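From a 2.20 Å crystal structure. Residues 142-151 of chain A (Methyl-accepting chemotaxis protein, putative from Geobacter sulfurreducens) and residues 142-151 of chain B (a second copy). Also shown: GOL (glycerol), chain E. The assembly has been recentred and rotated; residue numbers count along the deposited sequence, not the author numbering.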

# COMPACT_ATOMS: atom_id res chain seq x y z
N ASN A 142 -10.69 -3.08 5.64
CA ASN A 142 -10.68 -3.09 4.15
C ASN A 142 -10.33 -1.74 3.46
O ASN A 142 -10.07 -0.72 4.13
N ASP A 143 -10.38 -1.76 2.13
CA ASP A 143 -9.99 -0.61 1.31
C ASP A 143 -10.79 0.60 1.66
O ASP A 143 -10.27 1.70 1.63
N THR A 144 -12.05 0.46 2.07
CA THR A 144 -12.77 1.69 2.46
C THR A 144 -12.30 2.18 3.83
O THR A 144 -12.36 3.34 4.09
N ASP A 145 -11.86 1.28 4.71
CA ASP A 145 -11.32 1.74 5.99
C ASP A 145 -10.02 2.51 5.69
O ASP A 145 -9.80 3.56 6.28
N VAL A 146 -9.17 1.95 4.83
CA VAL A 146 -7.92 2.61 4.38
C VAL A 146 -8.22 4.00 3.79
O VAL A 146 -7.57 4.94 4.16
N ASP A 147 -9.26 4.15 2.95
CA ASP A 147 -9.61 5.48 2.42
C ASP A 147 -9.94 6.38 3.56
O ASP A 147 -9.69 7.56 3.50
N THR A 148 -10.62 5.86 4.57
CA THR A 148 -11.02 6.78 5.64
C THR A 148 -9.82 7.27 6.50
O THR A 148 -9.79 8.41 6.96
N ILE A 149 -8.86 6.38 6.72
CA ILE A 149 -7.70 6.64 7.56
C ILE A 149 -6.77 7.61 6.80
O ILE A 149 -6.34 8.60 7.38
N LYS A 150 -6.55 7.33 5.51
CA LYS A 150 -5.85 8.23 4.56
C LYS A 150 -6.42 9.61 4.51
O LYS A 150 -5.67 10.57 4.42
N LEU A 151 -7.74 9.71 4.64
CA LEU A 151 -8.37 11.02 4.71
C LEU A 151 -7.94 11.77 5.95
O LEU A 151 -7.72 13.00 5.87
N ASN B 142 -4.60 7.68 -8.02
CA ASN B 142 -5.42 7.71 -6.77
C ASN B 142 -6.08 6.37 -6.30
O ASN B 142 -6.00 5.33 -6.99
N ASP B 143 -6.72 6.41 -5.12
CA ASP B 143 -7.27 5.22 -4.45
C ASP B 143 -8.42 4.56 -5.20
O ASP B 143 -8.61 3.35 -5.10
N THR B 144 -9.19 5.34 -5.96
CA THR B 144 -10.23 4.70 -6.79
C THR B 144 -9.69 4.01 -8.03
O THR B 144 -10.24 3.01 -8.46
N ASP B 145 -8.54 4.49 -8.52
CA ASP B 145 -7.80 3.78 -9.58
C ASP B 145 -7.23 2.44 -9.05
O ASP B 145 -7.26 1.41 -9.73
N VAL B 146 -6.67 2.48 -7.85
CA VAL B 146 -6.13 1.29 -7.24
C VAL B 146 -7.22 0.18 -7.13
O VAL B 146 -6.99 -0.98 -7.49
N ASP B 147 -8.39 0.60 -6.64
CA ASP B 147 -9.48 -0.29 -6.25
C ASP B 147 -10.03 -0.96 -7.46
O ASP B 147 -10.39 -2.13 -7.41
N THR B 148 -10.03 -0.22 -8.55
CA THR B 148 -10.45 -0.71 -9.84
C THR B 148 -9.49 -1.76 -10.41
O THR B 148 -9.93 -2.78 -10.96
N ILE B 149 -8.18 -1.48 -10.30
CA ILE B 149 -7.18 -2.43 -10.69
C ILE B 149 -7.29 -3.69 -9.80
O ILE B 149 -7.20 -4.80 -10.31
N LYS B 150 -7.46 -3.49 -8.48
CA LYS B 150 -7.59 -4.63 -7.53
C LYS B 150 -8.74 -5.55 -7.91
O LYS B 150 -8.59 -6.76 -7.88
N LEU B 151 -9.87 -4.98 -8.27
CA LEU B 151 -10.94 -5.71 -8.86
C LEU B 151 -10.44 -6.64 -9.93
O LEU B 151 -10.66 -7.85 -9.79

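Antiparallel helices from two copies of one protein can be joined at the ends of their shared face by reciprocal salt bridges, and this pair is a clear example. Lys150(B) NZ donates to Asp143(A) OD1 at 2.7 Å, and Lys150(A) NZ donates to Asp143(B) OD1 at 2.6 Å. The arrangement follows from the helix directions, 166° apart: the first turn of each helix lies beside the later part of its partner, so each aspartate meets the other chain's lysine. The axes come no nearer than 11.4 Å, a gap that long side chains must span. All four residues point their CA-to-CB bonds toward the other stretch. Both aspartates adopt m for chi1, as do both lysines, but the lysines then diverge: Lys150(A) continues t, p, t, whereas Lys150(B) has chi2 and chi3 between wells before a t chi4.

Between the bridges the chemistry is less favourable. Asp147(A) and Asp147(B), both m, add further negative charge. Asp143(A) OD2 lies 3.3 Å from Asp147(B) OD1, two acceptors with no hydrogen bond between them. Asp147(A) OD2 and Asp147(B) OD2 are 4.2 Å apart. Asp147(A) starts sideways, yet its end comes nearer, bringing Asp147(A) OD1 to 3.7 Å from Asp143(B) CB.

A glycerol, probably from the crystallisation liquor, occupies space between the helices. Its O3 donates to Asp147(A) OD1 at 2.5 Å; its O2 donates to Asp147(B) OD1 at 3.2 Å, although the position of O2 is less certain. Val146(A) and Val146(B), both t, point toward the opposite stretch without direct side-chain contact across it; Val146(A) CG1 instead packs 3.5 Å from glycerol C3. With just 287 Å² buried in total between the stretches, this contact is mainly polar.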

# COMPACT_ATOMS: atom_id res chain seq x y z
CB ASN A 142 -12.03 -3.63 3.59
CG ASN A 142 -13.24 -2.69 3.82
OD1 ASN A 142 -13.14 -1.47 4.04
ND2 ASN A 142 -14.42 -3.29 3.74
CB ASP A 143 -10.13 -0.92 -0.18
CG ASP A 143 -9.05 -1.88 -0.70
OD1 ASP A 143 -8.00 -2.13 -0.03
OD2 ASP A 143 -9.23 -2.40 -1.81
CB THR A 144 -14.31 1.57 2.49
OG1 THR A 144 -14.70 0.74 3.61
CG2 THR A 144 -14.81 0.94 1.18
CB ASP A 145 -11.03 0.60 6.96
CG ASP A 145 -12.30 -0.15 7.37
OD1 ASP A 145 -13.20 0.50 7.94
OD2 ASP A 145 -12.36 -1.35 7.06
CB VAL A 146 -7.11 1.74 3.38
CG1 VAL A 146 -6.08 2.58 2.60
CG2 VAL A 146 -6.40 0.59 4.09
CB ASP A 147 -10.87 5.52 1.50
CG ASP A 147 -10.73 4.68 0.26
OD1 ASP A 147 -9.61 4.32 -0.14
OD2 ASP A 147 -11.81 4.35 -0.32
CB THR A 148 -12.06 6.16 6.52
OG1 THR A 148 -13.32 6.24 5.85
CG2 THR A 148 -12.19 6.95 7.80
CB ILE A 149 -7.02 5.28 7.97
CG1 ILE A 149 -7.92 4.52 8.97
CG2 ILE A 149 -5.55 5.45 8.56
CD1 ILE A 149 -7.48 2.99 9.02
CB LYS A 150 -5.84 7.68 3.13
CG LYS A 150 -4.86 6.61 2.93
CD LYS A 150 -4.82 6.15 1.47
CE LYS A 150 -3.86 7.00 0.62
NZ LYS A 150 -3.63 6.29 -0.71
CB LEU A 151 -9.89 10.89 4.70
CG LEU A 151 -10.87 12.05 4.52
CD1 LEU A 151 -10.79 12.73 3.13
CD2 LEU A 151 -12.24 11.43 4.72
CB ASN B 142 -6.46 8.83 -6.85
CG ASN B 142 -7.57 8.52 -7.81
OD1 ASN B 142 -7.53 7.52 -8.51
ND2 ASN B 142 -8.58 9.35 -7.83
CB ASP B 143 -7.70 5.53 -3.01
CG ASP B 143 -6.50 5.86 -2.08
OD1 ASP B 143 -5.49 5.10 -2.04
OD2 ASP B 143 -6.57 6.88 -1.38
CB THR B 144 -11.57 5.49 -6.95
OG1 THR B 144 -12.06 5.42 -8.30
CG2 THR B 144 -11.49 6.93 -6.42
CB ASP B 145 -6.66 4.67 -10.14
CG ASP B 145 -7.16 5.82 -11.08
OD1 ASP B 145 -8.39 6.00 -11.32
OD2 ASP B 145 -6.28 6.57 -11.61
CB VAL B 146 -5.53 1.60 -5.84
CG1 VAL B 146 -5.11 0.30 -5.14
CG2 VAL B 146 -4.34 2.55 -5.95
CB ASP B 147 -10.58 0.50 -5.53
CG ASP B 147 -10.20 0.89 -4.10
OD1 ASP B 147 -9.16 0.43 -3.56
OD2 ASP B 147 -10.96 1.65 -3.49
CB THR B 148 -10.59 0.50 -10.80
OG1 THR B 148 -11.88 1.09 -10.58
CG2 THR B 148 -10.47 0.09 -12.26
CB ILE B 149 -5.75 -1.80 -10.58
CG1 ILE B 149 -5.61 -0.69 -11.64
CG2 ILE B 149 -4.68 -2.87 -10.74
CD1 ILE B 149 -4.48 0.31 -11.36
CB LYS B 150 -7.89 -4.17 -6.10
CG LYS B 150 -6.71 -3.71 -5.36
CD LYS B 150 -6.91 -4.01 -3.85
CE LYS B 150 -6.28 -2.90 -3.04
NZ LYS B 150 -6.06 -3.17 -1.56
CB LEU B 151 -12.02 -4.76 -9.37
CG LEU B 151 -13.23 -5.46 -9.99
CD1 LEU B 151 -14.51 -4.84 -9.53
CD2 LEU B 151 -13.13 -5.41 -11.45
C1 GOL E . -5.36 0.34 -0.25
O1 GOL E . -4.08 0.71 -0.73
C2 GOL E . -6.53 0.79 -1.13
O2 GOL E . -6.21 0.83 -2.51
C3 GOL E . -7.05 2.16 -0.69
O3 GOL E . -8.43 2.27 -0.95